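Long-range contacts in neutral ceramidase (Pseudomonas aeruginosa, PDB 2ZWS), which hydrolyses the N-acyl linkage of ceramides to sphingosine and fatty acid, and also runs the reverse synthesis, as a zinc-dependent secreted amidohydrolase: residues M182-F187 against A195-W200; E289-E294 against G401-L406; T510-D515 against H548-L553. All blocks are in the same frame, centred on the assembly; numbering follows the deposited sequence.

Contact 1: residues M182-F187 against A195-W200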
# COMPACT_ATOMS: atom_id res chain seq x y z
N MET A 182 10.44 15.20 -1.61
CA MET A 182 10.72 13.86 -1.16
C MET A 182 11.66 13.91 0.05
O MET A 182 12.68 14.62 0.04
CB MET A 182 11.38 13.04 -2.28
CG MET A 182 11.78 11.63 -1.81
SD MET A 182 12.50 10.63 -3.10
CE MET A 182 11.03 10.22 -4.09
N SER A 183 11.34 13.14 1.09
CA SER A 183 12.18 13.00 2.28
C SER A 183 12.68 11.56 2.31
O SER A 183 11.96 10.63 1.92
CB SER A 183 11.35 13.25 3.55
OG SER A 183 10.77 14.56 3.54
N VAL A 184 13.91 11.36 2.78
CA VAL A 184 14.46 10.01 2.90
C VAL A 184 15.09 9.83 4.27
O VAL A 184 15.91 10.64 4.69
CB VAL A 184 15.51 9.68 1.79
CG1 VAL A 184 16.06 8.23 1.94
CG2 VAL A 184 14.92 9.90 0.40
N LEU A 185 14.65 8.76 4.96
CA LEU A 185 15.34 8.28 6.17
C LEU A 185 16.21 7.08 5.77
O LEU A 185 15.69 6.04 5.31
CB LEU A 185 14.34 7.86 7.27
CG LEU A 185 14.92 7.38 8.62
CD1 LEU A 185 15.76 8.44 9.30
CD2 LEU A 185 13.80 6.98 9.55
N SER A 186 17.53 7.24 5.91
CA SER A 186 18.42 6.16 5.54
C SER A 186 18.99 5.49 6.77
O SER A 186 19.20 6.12 7.82
CB SER A 186 19.51 6.64 4.59
OG SER A 186 20.16 7.79 5.11
N PHE A 187 19.20 4.18 6.61
CA PHE A 187 19.67 3.32 7.67
C PHE A 187 21.07 2.84 7.32
O PHE A 187 21.25 2.05 6.38
CB PHE A 187 18.72 2.14 7.85
CG PHE A 187 17.35 2.54 8.27
CD1 PHE A 187 16.43 3.04 7.34
CD2 PHE A 187 16.97 2.48 9.61
CE1 PHE A 187 15.14 3.43 7.73
CE2 PHE A 187 15.67 2.84 10.01
CZ PHE A 187 14.76 3.34 9.07
N ALA A 195 22.04 0.20 4.47
CA ALA A 195 21.34 -1.08 4.67
C ALA A 195 19.86 -1.05 4.26
O ALA A 195 19.26 -2.09 3.97
CB ALA A 195 21.45 -1.49 6.13
N GLY A 196 19.26 0.14 4.26
CA GLY A 196 17.86 0.25 3.84
C GLY A 196 17.49 1.72 3.89
O GLY A 196 18.29 2.57 4.32
N ALA A 197 16.26 2.02 3.47
CA ALA A 197 15.81 3.40 3.38
C ALA A 197 14.31 3.46 3.28
O ALA A 197 13.68 2.57 2.71
CB ALA A 197 16.46 4.10 2.19
N ILE A 198 13.76 4.56 3.78
CA ILE A 198 12.35 4.89 3.57
C ILE A 198 12.30 6.23 2.83
O ILE A 198 12.87 7.22 3.31
CB ILE A 198 11.55 5.02 4.90
CG1 ILE A 198 11.70 3.75 5.79
CG2 ILE A 198 10.07 5.37 4.60
CD1 ILE A 198 11.35 4.02 7.25
N SER A 199 11.63 6.24 1.68
CA SER A 199 11.38 7.47 0.90
C SER A 199 9.91 7.89 1.07
O SER A 199 9.01 7.05 0.95
CB SER A 199 11.66 7.23 -0.59
OG SER A 199 10.95 8.14 -1.43
N TRP A 200 9.66 9.17 1.36
CA TRP A 200 8.28 9.69 1.42
C TRP A 200 8.11 10.70 0.30
O TRP A 200 8.86 11.69 0.22
CB TRP A 200 7.99 10.41 2.73
CG TRP A 200 7.86 9.52 3.93
CD1 TRP A 200 6.71 8.94 4.38
CD2 TRP A 200 8.90 9.15 4.86
NE1 TRP A 200 6.97 8.21 5.53
CE2 TRP A 200 8.29 8.33 5.85
CE3 TRP A 200 10.27 9.45 4.96
CZ2 TRP A 200 9.01 7.79 6.93
CZ3 TRP A 200 11.00 8.89 6.05
CH2 TRP A 200 10.35 8.07 7.01
O HOH W 1 8.48 14.13 2.24
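S183 and W200, L185 and I198, and F187 and G196 are the hydrogen-bonded pairs of an antiparallel beta hairpin whose strand axes approach to 4.6 Å. The first two pairs exchange two bonds each, such as W200 N to S183 O at 2.8 Å, nearly straight at 170°. At the turn end the register slips: F187 O takes a bond from A195 N at 2.8 Å and a weak one from G196 N, so that A195 and G196 together face F187 in a classic beta bulge. Between these pairs, V184 lies opposite S199 and S186 opposite A197; V184 CA points its hydrogen at I198 O at 3.2 Å, one of several CA-H...O contacts between the main chains.

The apolar contacts divide between its faces. On the side of L185, I198 and W200, L185 CB meets the edge of the indole at CZ3 (3.7 Å), while CG2 of I198 lies over one indole face, offset toward the rim. F187 turns its ring edge to the carbonyl O of G196, which has no side chain, and touches CD1 of I198 with CE1 (3.9 Å). On the other side M182, extended to SD and bent there (chi3 -74°), brings both SD and CE to 3.4 Å from S199 OG.

S183 OG bonds directly to Y148 OH and, at 2.7 Å, to a water that may also donate to W200 O.

The hairpin lies inside the nine-stranded sheet, between strands 142-152 and 238-242. Helix 265-286 packs on M182, V184 and S199, and F7 and F45 meet the F187 ring.

Contact 2: residues E289-E294 against G401-L406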
# COMPACT_ATOMS: atom_id res chain seq x y z
N GLU A 289 21.78 15.04 6.87
CA GLU A 289 21.75 15.42 8.27
C GLU A 289 21.68 14.15 9.10
O GLU A 289 20.79 13.34 8.87
CB GLU A 289 20.45 16.19 8.49
CG GLU A 289 20.26 16.83 9.81
CD GLU A 289 18.95 17.57 9.83
OE1 GLU A 289 18.36 17.71 10.91
OE2 GLU A 289 18.51 18.02 8.74
N GLU A 290 22.59 13.94 10.05
CA GLU A 290 22.45 12.77 10.92
C GLU A 290 21.29 12.98 11.90
O GLU A 290 21.17 14.05 12.51
CB GLU A 290 23.74 12.43 11.68
CG GLU A 290 23.60 11.14 12.46
CD GLU A 290 24.91 10.60 12.98
OE1 GLU A 290 25.92 11.34 12.94
OE2 GLU A 290 24.91 9.44 13.45
N VAL A 291 20.46 11.95 12.05
CA VAL A 291 19.37 11.94 13.04
C VAL A 291 19.95 11.55 14.39
O VAL A 291 20.59 10.51 14.53
CB VAL A 291 18.26 10.98 12.60
CG1 VAL A 291 17.15 10.88 13.66
CG2 VAL A 291 17.69 11.43 11.25
N LEU A 292 19.75 12.41 15.38
CA LEU A 292 20.21 12.18 16.74
C LEU A 292 19.15 12.59 17.74
O LEU A 292 18.42 13.57 17.53
CB LEU A 292 21.49 12.99 17.02
CG LEU A 292 22.69 12.63 16.15
CD1 LEU A 292 23.81 13.66 16.34
CD2 LEU A 292 23.18 11.21 16.45
N GLY A 293 19.08 11.85 18.83
CA GLY A 293 18.15 12.18 19.91
C GLY A 293 17.15 11.08 20.21
O GLY A 293 17.22 9.96 19.66
N GLU A 294 16.21 11.40 21.09
CA GLU A 294 15.31 10.41 21.65
C GLU A 294 14.33 9.83 20.65
O GLU A 294 14.04 10.45 19.63
CB GLU A 294 14.54 10.99 22.84
CG GLU A 294 13.48 11.97 22.46
CD GLU A 294 12.68 12.50 23.66
OE1 GLU A 294 12.39 13.70 23.65
OE2 GLU A 294 12.32 11.75 24.59
N GLY A 401 14.57 11.28 16.92
CA GLY A 401 15.51 12.41 17.02
C GLY A 401 14.85 13.75 16.68
O GLY A 401 13.79 14.08 17.24
N GLN A 402 15.44 14.52 15.77
CA GLN A 402 14.83 15.81 15.39
C GLN A 402 13.72 15.68 14.35
O GLN A 402 13.22 16.69 13.83
CB GLN A 402 15.91 16.78 14.86
CG GLN A 402 16.48 16.41 13.48
CD GLN A 402 17.78 15.59 13.50
OE1 GLN A 402 18.64 15.77 12.63
NE2 GLN A 402 17.90 14.66 14.44
N LEU A 403 13.34 14.44 14.04
CA LEU A 403 12.24 14.16 13.10
C LEU A 403 10.96 13.83 13.82
O LEU A 403 10.98 13.16 14.84
CB LEU A 403 12.55 12.94 12.24
CG LEU A 403 13.89 12.89 11.55
CD1 LEU A 403 13.95 11.61 10.70
CD2 LEU A 403 14.11 14.13 10.70
N GLU A 404 9.85 14.30 13.26
CA GLU A 404 8.55 13.76 13.69
C GLU A 404 7.85 13.21 12.49
O GLU A 404 7.85 13.83 11.43
CB GLU A 404 7.67 14.81 14.37
CG GLU A 404 7.97 14.98 15.83
CD GLU A 404 7.06 15.99 16.52
OE1 GLU A 404 6.57 16.95 15.86
OE2 GLU A 404 6.86 15.83 17.75
N LEU A 405 7.27 12.03 12.67
CA LEU A 405 6.61 11.31 11.60
C LEU A 405 5.15 11.17 12.04
O LEU A 405 4.85 10.64 13.10
CB LEU A 405 7.28 9.94 11.44
CG LEU A 405 6.63 8.94 10.49
CD1 LEU A 405 6.54 9.48 9.05
CD2 LEU A 405 7.34 7.60 10.53
N LEU A 406 4.24 11.70 11.23
CA LEU A 406 2.82 11.62 11.54
C LEU A 406 2.16 10.54 10.72
O LEU A 406 2.41 10.43 9.51
CB LEU A 406 2.12 12.94 11.19
CG LEU A 406 2.30 14.20 12.05
CD1 LEU A 406 3.69 14.47 12.53
CD2 LEU A 406 1.76 15.43 11.28
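The carboxylate of E289 and the amide of Q402 reach toward each other tip to tip, their planes turned 28° apart. One end of the amide faces E289 OE1 and E290 O; the other faces the backbone of L292. As modelled, Q402 OE1 is 2.6 Å from E289 OE1, a pairing of two oxygens that suggests the amide is turned over. A bend at chi2 (-95°) turns CD toward strand 289-291. The V291 side chain crosses that of Q402 obliquely, CG1 being the methyl nearer the amide.

V291 also reaches in the other direction, where CG2 touches L403 CD1 at 3.8 Å with the two side chains about at right angles. One backbone bond joins the segments, G401 N to E294 O at 2.9 Å. G401 and Q402 form the two-residue type II' turn between strands 392-400 and 403-407. Glycine fits there: phi is positive (57°), and CA lies 3.2 Å from L292 O, with V291 CG1 close by.

The contact thus sets the short strand 289-291 and the residues after it against that hairpin turn. The acidic side chains also have partners elsewhere: E289 OE2 bonds H435 NE2, E290 pairs with R145 and E294 with R489. A polar tip of this kind suits a partly exposed border, while the small V291-L403 contact continues inward as apolar packing; with the amide reversed, its NH2 could donate to E289 OE1 and E290 O.

Contact 3: residues T510-D515 against H548-L553. With FMT (formic acid), chain F.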
# COMPACT_ATOMS: atom_id res chain seq x y z
N THR A 510 -18.27 -15.81 -4.68
CA THR A 510 -18.20 -17.26 -4.62
C THR A 510 -16.73 -17.72 -4.56
O THR A 510 -15.83 -17.01 -5.00
CB THR A 510 -18.93 -17.87 -5.84
OG1 THR A 510 -20.17 -17.18 -6.06
CG2 THR A 510 -19.22 -19.33 -5.63
N GLY A 511 -16.49 -18.91 -4.02
CA GLY A 511 -15.14 -19.46 -3.94
C GLY A 511 -14.91 -20.53 -4.99
O GLY A 511 -15.61 -20.58 -6.02
N VAL A 512 -13.97 -21.41 -4.72
CA VAL A 512 -13.61 -22.48 -5.63
C VAL A 512 -14.48 -23.69 -5.34
O VAL A 512 -14.44 -24.23 -4.23
CB VAL A 512 -12.14 -22.91 -5.43
CG1 VAL A 512 -11.75 -23.94 -6.47
CG2 VAL A 512 -11.20 -21.68 -5.48
N VAL A 513 -15.27 -24.11 -6.33
CA VAL A 513 -16.10 -25.32 -6.24
C VAL A 513 -15.18 -26.55 -6.32
O VAL A 513 -15.19 -27.41 -5.43
CB VAL A 513 -17.14 -25.36 -7.38
CG1 VAL A 513 -17.93 -26.68 -7.38
CG2 VAL A 513 -18.09 -24.16 -7.28
N ALA A 514 -14.36 -26.60 -7.37
CA ALA A 514 -13.42 -27.70 -7.56
C ALA A 514 -12.62 -27.44 -8.83
O ALA A 514 -12.99 -26.57 -9.66
CB ALA A 514 -14.17 -29.04 -7.68
N ASP A 515 -11.50 -28.15 -8.95
CA ASP A 515 -10.67 -28.13 -10.16
C ASP A 515 -10.64 -29.51 -10.80
O ASP A 515 -10.58 -30.53 -10.11
CB ASP A 515 -9.22 -27.78 -9.82
CG ASP A 515 -9.10 -26.44 -9.12
OD1 ASP A 515 -9.18 -25.40 -9.81
OD2 ASP A 515 -8.90 -26.42 -7.90
N HIS A 548 -6.97 -23.55 -9.41
CA HIS A 548 -7.28 -22.18 -8.99
C HIS A 548 -6.31 -21.61 -7.93
O HIS A 548 -6.12 -22.23 -6.89
CB HIS A 548 -8.69 -22.18 -8.40
CG HIS A 548 -9.37 -20.86 -8.52
ND1 HIS A 548 -8.86 -19.70 -7.98
CD2 HIS A 548 -10.53 -20.51 -9.14
CE1 HIS A 548 -9.69 -18.70 -8.24
NE2 HIS A 548 -10.70 -19.17 -8.95
N PRO A 549 -5.71 -20.43 -8.18
CA PRO A 549 -4.80 -19.85 -7.18
C PRO A 549 -5.48 -19.48 -5.85
O PRO A 549 -4.77 -19.28 -4.86
CB PRO A 549 -4.23 -18.60 -7.89
CG PRO A 549 -5.14 -18.30 -8.95
CD PRO A 549 -5.80 -19.58 -9.39
N LYS A 550 -6.83 -19.38 -5.81
CA LYS A 550 -7.51 -19.18 -4.50
C LYS A 550 -7.26 -20.35 -3.56
O LYS A 550 -7.40 -20.20 -2.34
CB LYS A 550 -9.03 -19.01 -4.63
CG LYS A 550 -9.49 -17.61 -4.95
CD LYS A 550 -11.03 -17.56 -5.12
CE LYS A 550 -11.44 -16.12 -5.29
NZ LYS A 550 -12.91 -15.98 -5.47
N ASN A 551 -6.88 -21.50 -4.10
CA ASN A 551 -6.64 -22.68 -3.25
C ASN A 551 -5.44 -22.51 -2.31
O ASN A 551 -5.45 -23.06 -1.21
CB ASN A 551 -6.39 -23.93 -4.10
CG ASN A 551 -7.63 -24.41 -4.82
OD1 ASN A 551 -8.77 -24.34 -4.30
ND2 ASN A 551 -7.43 -24.88 -6.04
N ASP A 552 -4.43 -21.76 -2.74
CA ASP A 552 -3.22 -21.53 -1.93
C ASP A 552 -2.53 -20.27 -2.48
O ASP A 552 -2.22 -20.21 -3.66
CB ASP A 552 -2.29 -22.75 -1.98
CG ASP A 552 -1.21 -22.71 -0.91
OD1 ASP A 552 -0.51 -21.69 -0.76
OD2 ASP A 552 -1.07 -23.73 -0.19
N LEU A 553 -2.29 -19.29 -1.63
CA LEU A 553 -1.64 -18.02 -2.06
C LEU A 553 -0.18 -18.18 -2.38
O LEU A 553 0.46 -17.26 -2.93
CB LEU A 553 -1.76 -16.98 -0.95
CG LEU A 553 -3.16 -16.78 -0.42
CD1 LEU A 553 -3.18 -15.67 0.62
CD2 LEU A 553 -4.07 -16.43 -1.52
C FMT F . -17.65 -22.02 -2.72
O1 FMT F . -18.47 -21.53 -3.50
O2 FMT F . -17.53 -23.23 -2.48
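V512 and D515 lie in an irregular loop against H548-N551, a tight turn with helical torsions at 549-551, closed by N551 N to H548 O; the turn belongs to the C-terminal beta-sandwich. D515 grips the turn with both carboxylate oxygens. OD1 receives H548 N at 2.9 Å from above the carboxylate plane, and OD2 receives N551 ND2 at 2.8 Å on the syn side, the asparagine amide standing almost perpendicular (85°) to the carboxylate. The acidic group thus fixes the first and last residues of the turn. OD2 is also bonded by K622 N, on strand 611-622, and N551 ND2 by N620 O.

V512 packs against H548, K550 and N551. Its CG2, anti to the carbonyl carbon, rests over one face of the H548 ring, offset toward the rim, 3.9 Å from the centroid and 20° off the normal, a CH-pi contact. A branched apolar residue serves well here: CG2 touches both the ring and K550 CB (3.5 Å), while CG1 lies against N551 OD1. The ring is held in turn: ND1 accepts K550 N, which is consistent with NE2 carrying the proton toward E20 OE1, and the W588 ring meets it with planes about 40° apart.

K550, extended from CG outward, runs to T510, where NZ makes a weak bond to the carbonyl O; its stronger partner is E20 O. Beyond this, G511 is bound weakly by a formate, probably from the crystallisation liquor, whose O1 lies 3.3 Å from G511 N.

Overall arrangement
Contacts 1 and 2 adjoin, their centres about 13 Å apart, and both involve the nine-stranded sheet. They share an apolar core: W200 CZ2 lies 3.7 Å from L405 CD1 and L185 CD1 lies 3.9 Å from L403 CD1. Contact 1 is nearer the catalytic region: the W200 side chain is about 12 Å from that of the zinc ligand H97, and that of I198 about 6 Å from that of N60, a probable substrate-binding residue. In contact 2, the E294 side chain is about 9 Å from a bound palmitic acid. Contact 3, away from the annotated sites, lies across the chain's centre, about 39 Å and 47 Å from contacts 1 and 2, centre to centre.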